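PDB 5C12: gene 2 protein from Enterobacteria phage Sf6, which serves as the large subunit of the phage's DNA-packaging terminase, represented here by its nuclease domain, which probably cuts DNA with the aid of bound metal ions. Local coordinates for residues V48-D52 against D252-C257; R73-G77 against M210-L214; H100-D106 against T126-G132. The protein carries 1 engineered substitution. All coordinates share one frame; numbering follows the deposited sequence.

How the interactions relate
From the N terminus, strand 47-52 comes first and supplies half of interaction 1, but its partner, helix 249-256, arrives only near the C-terminal end, making this the outermost closure. Within that long loop, strand 70-77 waits for helix 208-218 to complete interaction 2. Shorter still, the loop of interaction 3 runs from strand 100-104 through helix 113-119 to strand 126-130 and lies wholly within interaction 2; none of the three cross. All reach one mixed sheet. Interactions 1 and 3 are neighbours there, joined by backbone bonds between S49 or H51 and L102, and both carry metal-binding aspartates. Interactions 1 and 2 meet where L254 packs on L214.

Interaction 1 (V48-D52 against D252-C257); sequences VSAHD and DALMMC. With MG (magnesium ion), chain C.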
loop_
_atom_site.group_PDB
_atom_site.type_symbol
_atom_site.label_atom_id
_atom_site.label_comp_id
_atom_site.label_asym_id
_atom_site.label_seq_id
_atom_site.Cartn_x
_atom_site.Cartn_y
_atom_site.Cartn_z
ATOM N N VAL A 48 -5.467 6.651 6.693
ATOM C CA VAL A 48 -4.078 6.267 6.541
ATOM C C VAL A 48 -3.589 6.613 5.150
ATOM O O VAL A 48 -4.194 6.218 4.154
ATOM C CB VAL A 48 -3.850 4.755 6.789
ATOM C CG1 VAL A 48 -2.347 4.435 6.809
ATOM C CG2 VAL A 48 -4.501 4.295 8.088
ATOM N N SER A 49 -2.470 7.314 5.081
ATOM C CA SER A 49 -1.889 7.775 3.827
ATOM C C SER A 49 -0.452 7.322 3.770
ATOM O O SER A 49 0.211 7.207 4.811
ATOM C CB SER A 49 -1.903 9.303 3.740
ATOM O OG SER A 49 -3.213 9.835 3.693
ATOM N N ALA A 50 0.058 7.066 2.581
ATOM C CA ALA A 50 1.441 6.664 2.433
ATOM C C ALA A 50 2.033 7.169 1.136
ATOM O O ALA A 50 1.331 7.414 0.149
ATOM C CB ALA A 50 1.602 5.128 2.550
ATOM N N HIS A 51 3.349 7.348 1.152
ATOM C CA HIS A 51 4.098 7.947 0.068
ATOM C C HIS A 51 5.289 7.103 -0.323
ATOM O O HIS A 51 6.097 6.690 0.522
ATOM C CB HIS A 51 4.595 9.330 0.524
ATOM C CG HIS A 51 5.568 10.005 -0.404
ATOM N ND1 HIS A 51 5.337 10.168 -1.751
ATOM C CD2 HIS A 51 6.743 10.635 -0.147
ATOM C CE1 HIS A 51 6.350 10.828 -2.296
ATOM N NE2 HIS A 51 7.212 11.126 -1.337
ATOM N N ASP A 52 5.424 6.887 -1.623
ATOM C CA ASP A 52 6.577 6.236 -2.204
ATOM C C ASP A 52 7.369 7.291 -2.947
ATOM O O ASP A 52 6.919 7.832 -3.955
ATOM C CB ASP A 52 6.155 5.135 -3.170
ATOM C CG ASP A 52 7.341 4.461 -3.802
ATOM O OD1 ASP A 52 8.386 5.132 -3.947
ATOM O OD2 ASP A 52 7.249 3.268 -4.130
ATOM N N ASP A 252 3.119 0.376 -4.352
ATOM C CA ASP A 252 3.884 0.393 -3.099
ATOM C C ASP A 252 3.253 1.339 -2.079
ATOM O O ASP A 252 3.238 1.068 -0.880
ATOM C CB ASP A 252 5.330 0.833 -3.364
ATOM C CG ASP A 252 6.189 -0.254 -3.997
ATOM O OD1 ASP A 252 5.750 -1.415 -4.176
ATOM O OD2 ASP A 252 7.341 0.078 -4.332
ATOM N N ALA A 253 2.777 2.481 -2.549
ATOM C CA ALA A 253 2.114 3.462 -1.697
ATOM C C ALA A 253 0.869 2.841 -1.057
ATOM O O ALA A 253 0.631 2.941 0.150
ATOM C CB ALA A 253 1.770 4.702 -2.502
ATOM N N LEU A 254 0.089 2.112 -1.859
ATOM C CA LEU A 254 -1.104 1.468 -1.340
ATOM C C LEU A 254 -0.729 0.385 -0.317
ATOM O O LEU A 254 -1.356 0.261 0.731
ATOM C CB LEU A 254 -1.960 0.921 -2.491
ATOM C CG LEU A 254 -3.202 0.166 -2.016
ATOM C CD1 LEU A 254 -4.159 1.068 -1.283
ATOM C CD2 LEU A 254 -3.870 -0.498 -3.205
ATOM N N MET A 255 0.283 -0.402 -0.645
ATOM C CA MET A 255 0.758 -1.455 0.230
ATOM C C MET A 255 1.145 -0.892 1.597
ATOM O O MET A 255 0.797 -1.460 2.661
ATOM C CB MET A 255 1.943 -2.171 -0.433
ATOM C CG MET A 255 2.633 -3.190 0.491
ATOM S SD MET A 255 3.909 -2.524 1.566
ATOM C CE MET A 255 5.137 -2.192 0.341
ATOM N N MET A 256 1.891 0.210 1.605
ATOM C CA MET A 256 2.328 0.768 2.879
ATOM C C MET A 256 1.172 1.229 3.752
ATOM O O MET A 256 1.225 1.163 4.975
ATOM C CB MET A 256 3.362 1.884 2.656
ATOM C CG MET A 256 4.663 1.338 2.118
ATOM S SD MET A 256 5.956 2.602 1.912
ATOM C CE MET A 256 5.338 3.455 0.469
ATOM N N CYS A 257 0.120 1.708 3.114
ATOM C CA CYS A 257 -1.121 2.076 3.789
ATOM C C CYS A 257 -1.797 0.961 4.559
ATOM O O CYS A 257 -2.681 1.223 5.362
ATOM C CB CYS A 257 -2.145 2.547 2.765
ATOM S SG CYS A 257 -1.858 4.189 2.315
HETATM MG MG MG C . 8.652 1.831 -4.402
HETATM O O HOH W 1 10.096 3.062 -4.320
HETATM O O HOH W 2 8.804 1.345 -2.294
HETATM O O HOH W 3 8.407 2.143 -6.442
HETATM O O HOH W 4 10.147 0.453 -4.773
#
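A50 and D52 of strand 47-52 pack on helix 249-256 in a buried strand-helix contact at the core of an RNase H-like fold, and the contact runs straight into the metal site. The axes of strand 48-52 and helix 252-256 lie at 142°, roughly antiparallel. Small size is what A50 contributes: its CB lies 3.6 Å from C257 SG and 3.7 Å from M256 CB, so the backbone of M256-C257 can lie close to the strand. M256 is flexible enough to fold round this spot; the bend at its chi3 brings CE to 3.3 Å from H51 O. With CG anti to the backbone N (chi1 179°), the D52 carboxylate is held out from the strand beside D252. S54 N holds D52 OD1, and Y173 OH holds D252 OD1, so each aspartate keeps one oxygen tied to the protein and presents the other to metal. The carboxylate planes are nearly coplanar, 2° apart, and D52 OD2 and D252 OD2 come within 3.2 Å of each other, a closeness that the shared cation would help to offset. D52 OD2 at 2.0 Å and D252 OD2 at 2.2 Å bind the magnesium ion, and four waters complete its six ligands.

Interaction 2 (R73-G77 against M210-L214); sequences RIAEG and MLEKL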
loop_
_atom_site.group_PDB
_atom_site.type_symbol
_atom_site.label_atom_id
_atom_site.label_comp_id
_atom_site.label_asym_id
_atom_site.label_seq_id
_atom_site.Cartn_x
_atom_site.Cartn_y
_atom_site.Cartn_z
ATOM N N ARG A 73 -7.888 7.968 -2.467
ATOM C CA ARG A 73 -6.985 8.697 -3.343
ATOM C C ARG A 73 -5.817 7.841 -3.761
ATOM O O ARG A 73 -5.225 7.128 -2.940
ATOM C CB ARG A 73 -6.446 9.993 -2.696
ATOM C CG ARG A 73 -5.776 10.918 -3.706
ATOM C CD ARG A 73 -5.058 12.094 -3.109
ATOM N NE ARG A 73 -5.932 12.921 -2.291
ATOM C CZ ARG A 73 -6.633 13.951 -2.737
ATOM N NH1 ARG A 73 -6.600 14.278 -4.016
ATOM N NH2 ARG A 73 -7.376 14.650 -1.899
ATOM N N ILE A 74 -5.509 7.900 -5.047
ATOM C CA ILE A 74 -4.286 7.342 -5.628
ATOM C C ILE A 74 -3.681 8.387 -6.543
ATOM O O ILE A 74 -4.306 8.834 -7.522
ATOM C CB ILE A 74 -4.575 6.063 -6.464
ATOM C CG1 ILE A 74 -5.203 4.938 -5.616
ATOM C CG2 ILE A 74 -3.336 5.616 -7.190
ATOM C CD1 ILE A 74 -4.312 4.287 -4.561
ATOM N N ALA A 75 -2.479 8.855 -6.225
ATOM C CA ALA A 75 -1.924 9.997 -6.920
ATOM C C ALA A 75 -0.496 9.735 -7.309
ATOM O O ALA A 75 0.238 9.073 -6.591
ATOM C CB ALA A 75 -1.995 11.278 -6.047
ATOM N N GLU A 76 -0.120 10.280 -8.449
ATOM C CA GLU A 76 1.245 10.221 -8.963
ATOM C C GLU A 76 1.888 11.608 -8.851
ATOM O O GLU A 76 1.250 12.650 -9.083
ATOM C CB GLU A 76 1.248 9.712 -10.414
ATOM C CG GLU A 76 0.438 10.580 -11.392
ATOM C CD GLU A 76 0.335 10.025 -12.816
ATOM O OE1 GLU A 76 0.735 8.863 -13.047
ATOM O OE2 GLU A 76 -0.131 10.786 -13.693
ATOM N N GLY A 77 3.163 11.615 -8.486
ATOM C CA GLY A 77 3.897 12.846 -8.299
ATOM C C GLY A 77 5.013 12.932 -9.311
ATOM O O GLY A 77 5.969 12.154 -9.263
ATOM N N MET A 210 -6.406 7.003 -12.756
ATOM C CA MET A 210 -5.445 6.615 -11.736
ATOM C C MET A 210 -5.736 5.214 -11.190
ATOM O O MET A 210 -4.818 4.478 -10.819
ATOM C CB MET A 210 -5.382 7.655 -10.598
ATOM C CG MET A 210 -4.716 8.992 -10.978
ATOM S SD MET A 210 -3.120 8.759 -11.783
ATOM C CE MET A 210 -2.228 7.893 -10.538
ATOM N N LEU A 211 -7.008 4.839 -11.111
ATOM C CA LEU A 211 -7.338 3.511 -10.627
ATOM C C LEU A 211 -6.774 2.449 -11.578
ATOM O O LEU A 211 -6.215 1.446 -11.129
ATOM C CB LEU A 211 -8.854 3.355 -10.456
ATOM C CG LEU A 211 -9.327 2.078 -9.773
ATOM C CD1 LEU A 211 -8.782 1.977 -8.373
ATOM C CD2 LEU A 211 -10.870 2.031 -9.776
ATOM N N GLU A 212 -6.937 2.659 -12.883
ATOM C CA GLU A 212 -6.384 1.764 -13.902
ATOM C C GLU A 212 -4.850 1.690 -13.808
ATOM O O GLU A 212 -4.275 0.611 -13.953
ATOM C CB GLU A 212 -6.799 2.196 -15.308
ATOM C CG GLU A 212 -6.188 1.322 -16.387
ATOM C CD GLU A 212 -6.440 -0.151 -16.118
ATOM O OE1 GLU A 212 -7.613 -0.472 -15.821
ATOM O OE2 GLU A 212 -5.484 -0.972 -16.170
ATOM N N LYS A 213 -4.186 2.818 -13.582
ATOM C CA LYS A 213 -2.725 2.786 -13.449
ATOM C C LYS A 213 -2.306 1.949 -12.246
ATOM O O LYS A 213 -1.355 1.146 -12.322
ATOM C CB LYS A 213 -2.140 4.206 -13.293
ATOM C CG LYS A 213 -2.268 5.078 -14.521
ATOM C CD LYS A 213 -1.302 6.248 -14.388
ATOM C CE LYS A 213 -1.356 7.167 -15.563
ATOM N NZ LYS A 213 -0.118 8.008 -15.597
ATOM N N LEU A 214 -3.013 2.121 -11.133
ATOM C CA LEU A 214 -2.753 1.340 -9.933
ATOM C C LEU A 214 -2.924 -0.154 -10.233
ATOM O O LEU A 214 -2.077 -0.973 -9.877
ATOM C CB LEU A 214 -3.688 1.740 -8.808
ATOM C CG LEU A 214 -3.672 0.809 -7.596
ATOM C CD1 LEU A 214 -2.387 0.970 -6.812
ATOM C CD2 LEU A 214 -4.910 1.011 -6.694
HETATM O O HOH W 5 -2.215 10.203 -15.280
#
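E76 and M210 meet because each side chain turns at a decisive bond. In E76, CG stands between the backbone N and the carbonyl carbon (chi1 59°), and the rest of the chain runs extended past M210 SD to K213 NZ. M210 instead folds back at chi2 (-50°) and again at chi3, so its thioether curls against strand 70-77. M210 CE comes to 3.8 Å from E76 N, while M210 SD lies 3.8 Å from E76 CD. A linear, unbranched methionine suits this place, since it can bend to follow the strand; M210 CB also sits 3.5 Å from I74 O. The axes of strand 73-77 and helix 210-214 lie at 80°, nearly perpendicular.

Deeper in, side-chain packing is apolar. I74 points at the helix, and its CD1 meets L214 CD2 at 4.0 Å, the two side chains crossing at about a right angle. Its other branch, CG2, lies against the M210 methyl. L250 and L254 of helix 249-256 continue this apolar layer.

At the partly exposed rim the chemistry changes. The extended K213 reaches across and gives NZ to E76 OE1 at 2.8 Å, a salt bridge that uses the syn lone pair of the carboxylate. Water 5 donates to E76 OE2 at 2.7 Å and accepts a weak bond from K213 NZ, closing a small ring. Long charged side chains fit here, their aliphatic parts flanking the apolar layer.

A75 faces away, toward W88 and L92 of helix 82-95. The sheet is thus sandwiched between helices, the layered architecture of an RNase H-like nuclease domain, with helix 208-218 packed on the face that also receives helix 249-256.

Interaction 3 (H100-D106 against T126-G132); sequences HYLWDGD and TATMFKG. With MG (magnesium ion), chain B.
W103 and M129 form the apolar centre, with M129 CA over one face of the indole, 3.9 Å from the centroid of its six-membered ring, in a CH-pi contact. M129 bends at chi3 (-69°), laying M129 CE 3.4 Å from W103 CZ2. A broad indole suits this stretch, its NE1 being satisfied by G109 O. On the other face of the sheet, L102 packs beside T128 and F130. G105, having no side chain, allows M129 CG to within 3.7 Å of its CA.

Between these faces the parallel strands are joined by backbone bonds, among them F130 N to W103 O at 2.8 Å. At the polar edges, H100 ND1 and T126 OG1 are hydrogen-bonded at 2.7 Å, near the plane of the imidazole. K131 NZ bonds D106 OD1 at 2.8 Å in a salt bridge. D104 OD1 accepts from D106 N, from above the carboxylate plane, in an Asx turn that would restrain the carboxylate; D104 OD2 binds, at 2.0 Å, a second magnesium position, distinct from that of D52 and D252. Helix 113-119 links the strands into a beta-alpha-beta crossover, whose first strand delivers an acidic metal ligand at its C-terminal end, as in RNase H-like nucleases.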
loop_
_atom_site.group_PDB
_atom_site.type_symbol
_atom_site.label_atom_id
_atom_site.label_comp_id
_atom_site.label_asym_id
_atom_site.label_seq_id
_atom_site.Cartn_x
_atom_site.Cartn_y
_atom_site.Cartn_z
ATOM N N HIS A 100 -2.619 9.064 10.092
ATOM C CA HIS A 100 -1.325 8.404 10.026
ATOM C C HIS A 100 -0.768 8.529 8.630
ATOM O O HIS A 100 -1.469 8.293 7.655
ATOM C CB HIS A 100 -1.474 6.926 10.377
ATOM C CG HIS A 100 -2.161 6.683 11.677
ATOM N ND1 HIS A 100 -1.553 6.903 12.892
ATOM C CD2 HIS A 100 -3.408 6.233 11.957
ATOM C CE1 HIS A 100 -2.396 6.598 13.863
ATOM N NE2 HIS A 100 -3.527 6.183 13.323
ATOM N N TYR A 101 0.508 8.845 8.533
ATOM C CA TYR A 101 1.224 8.947 7.274
ATOM C C TYR A 101 2.453 8.070 7.357
ATOM O O TYR A 101 3.178 8.121 8.359
ATOM C CB TYR A 101 1.664 10.371 7.061
ATOM C CG TYR A 101 2.580 10.637 5.911
ATOM C CD1 TYR A 101 3.943 10.697 6.085
ATOM C CD2 TYR A 101 2.073 10.927 4.640
ATOM C CE1 TYR A 101 4.784 10.979 5.048
ATOM C CE2 TYR A 101 2.908 11.217 3.594
ATOM C CZ TYR A 101 4.274 11.241 3.802
ATOM O OH TYR A 101 5.155 11.562 2.797
ATOM N N LEU A 102 2.682 7.287 6.312
ATOM C CA LEU A 102 3.891 6.486 6.175
ATOM C C LEU A 102 4.625 6.859 4.907
ATOM O O LEU A 102 4.022 7.357 3.947
ATOM C CB LEU A 102 3.573 4.995 6.154
ATOM C CG LEU A 102 2.766 4.457 7.338
ATOM C CD1 LEU A 102 1.285 4.480 6.990
ATOM C CD2 LEU A 102 3.197 3.039 7.690
ATOM N N TRP A 103 5.935 6.628 4.881
ATOM C CA TRP A 103 6.665 6.765 3.640
ATOM C C TRP A 103 7.800 5.769 3.600
ATOM O O TRP A 103 8.280 5.330 4.650
ATOM C CB TRP A 103 7.189 8.196 3.454
ATOM C CG TRP A 103 8.484 8.479 4.163
ATOM C CD1 TRP A 103 9.726 8.488 3.608
ATOM C CD2 TRP A 103 8.661 8.809 5.551
ATOM N NE1 TRP A 103 10.671 8.784 4.563
ATOM C CE2 TRP A 103 10.039 8.975 5.764
ATOM C CE3 TRP A 103 7.789 8.945 6.630
ATOM C CZ2 TRP A 103 10.566 9.296 7.011
ATOM C CZ3 TRP A 103 8.310 9.234 7.870
ATOM C CH2 TRP A 103 9.687 9.422 8.050
ATOM N N ASP A 104 8.234 5.421 2.397
ATOM C CA ASP A 104 9.308 4.465 2.208
ATOM C C ASP A 104 10.640 5.124 2.511
ATOM O O ASP A 104 11.070 6.047 1.828
ATOM C CB ASP A 104 9.284 3.923 0.780
ATOM C CG ASP A 104 10.416 2.973 0.478
ATOM O OD1 ASP A 104 11.120 2.515 1.399
ATOM O OD2 ASP A 104 10.620 2.681 -0.718
ATOM N N GLY A 105 11.280 4.645 3.574
ATOM C CA GLY A 105 12.575 5.158 3.965
ATOM C C GLY A 105 13.715 4.196 3.735
ATOM O O GLY A 105 14.836 4.436 4.222
ATOM N N ASP A 106 13.467 3.130 2.981
ATOM C CA ASP A 106 14.468 2.076 2.792
ATOM C C ASP A 106 15.526 2.516 1.796
ATOM O O ASP A 106 16.598 1.909 1.708
ATOM C CB ASP A 106 13.816 0.783 2.301
ATOM C CG ASP A 106 14.179 -0.432 3.141
ATOM O OD1 ASP A 106 14.920 -0.293 4.123
ATOM O OD2 ASP A 106 13.691 -1.540 2.816
ATOM N N THR A 126 0.430 11.302 12.673
ATOM C CA THR A 126 1.642 10.566 12.976
ATOM C C THR A 126 2.430 10.345 11.697
ATOM O O THR A 126 1.865 10.265 10.609
ATOM C CB THR A 126 1.358 9.206 13.610
ATOM O OG1 THR A 126 0.653 8.379 12.674
ATOM C CG2 THR A 126 0.547 9.373 14.877
ATOM N N ALA A 127 3.742 10.239 11.831
ATOM C CA ALA A 127 4.634 9.996 10.712
ATOM C C ALA A 127 5.471 8.769 11.022
ATOM O O ALA A 127 6.172 8.737 12.042
ATOM C CB ALA A 127 5.532 11.197 10.464
ATOM N N THR A 128 5.403 7.767 10.151
ATOM C CA THR A 128 6.101 6.499 10.350
ATOM C C THR A 128 6.938 6.154 9.136
ATOM O O THR A 128 6.423 6.186 8.000
ATOM C CB THR A 128 5.094 5.373 10.623
ATOM O OG1 THR A 128 4.400 5.664 11.835
ATOM C CG2 THR A 128 5.797 4.029 10.725
ATOM N N MET A 129 8.221 5.861 9.346
ATOM C CA MET A 129 9.077 5.470 8.243
ATOM C C MET A 129 8.860 3.987 8.038
ATOM O O MET A 129 8.996 3.200 8.965
ATOM C CB MET A 129 10.557 5.753 8.528
ATOM C CG MET A 129 11.465 5.125 7.460
ATOM S SD MET A 129 13.221 5.439 7.721
ATOM C CE MET A 129 13.097 7.116 7.376
ATOM N N PHE A 130 8.529 3.610 6.817
ATOM C CA PHE A 130 8.354 2.217 6.447
ATOM C C PHE A 130 9.608 1.712 5.782
ATOM O O PHE A 130 10.120 2.353 4.865
ATOM C CB PHE A 130 7.175 2.119 5.477
ATOM C CG PHE A 130 6.825 0.712 5.055
ATOM C CD1 PHE A 130 7.502 0.096 4.026
ATOM C CD2 PHE A 130 5.803 0.039 5.698
ATOM C CE1 PHE A 130 7.141 -1.181 3.626
ATOM C CE2 PHE A 130 5.456 -1.248 5.311
ATOM C CZ PHE A 130 6.149 -1.843 4.304
ATOM N N LYS A 131 10.115 0.575 6.261
ATOM C CA LYS A 131 11.271 -0.078 5.665
ATOM C C LYS A 131 10.898 -1.521 5.357
ATOM O O LYS A 131 10.856 -2.371 6.250
ATOM C CB LYS A 131 12.477 -0.024 6.601
ATOM C CG LYS A 131 13.023 1.405 6.847
ATOM C CD LYS A 131 14.110 1.438 7.917
ATOM C CE LYS A 131 15.300 0.573 7.553
ATOM N NZ LYS A 131 16.002 1.073 6.343
ATOM N N GLY A 132 10.660 -1.765 4.078
ATOM C CA GLY A 132 10.138 -3.022 3.592
ATOM C C GLY A 132 11.068 -4.189 3.857
ATOM O O GLY A 132 10.616 -5.335 3.892
HETATM MG MG MG B . 10.122 2.676 -2.678
HETATM O O HOH W 6 2.170 6.969 10.931
HETATM O O HOH W 7 10.453 -0.011 1.879
HETATM O O HOH W 8 16.653 3.752 5.746
HETATM O O HOH W 2 8.804 1.345 -2.294
HETATM O O HOH W 1 10.096 3.062 -4.320
#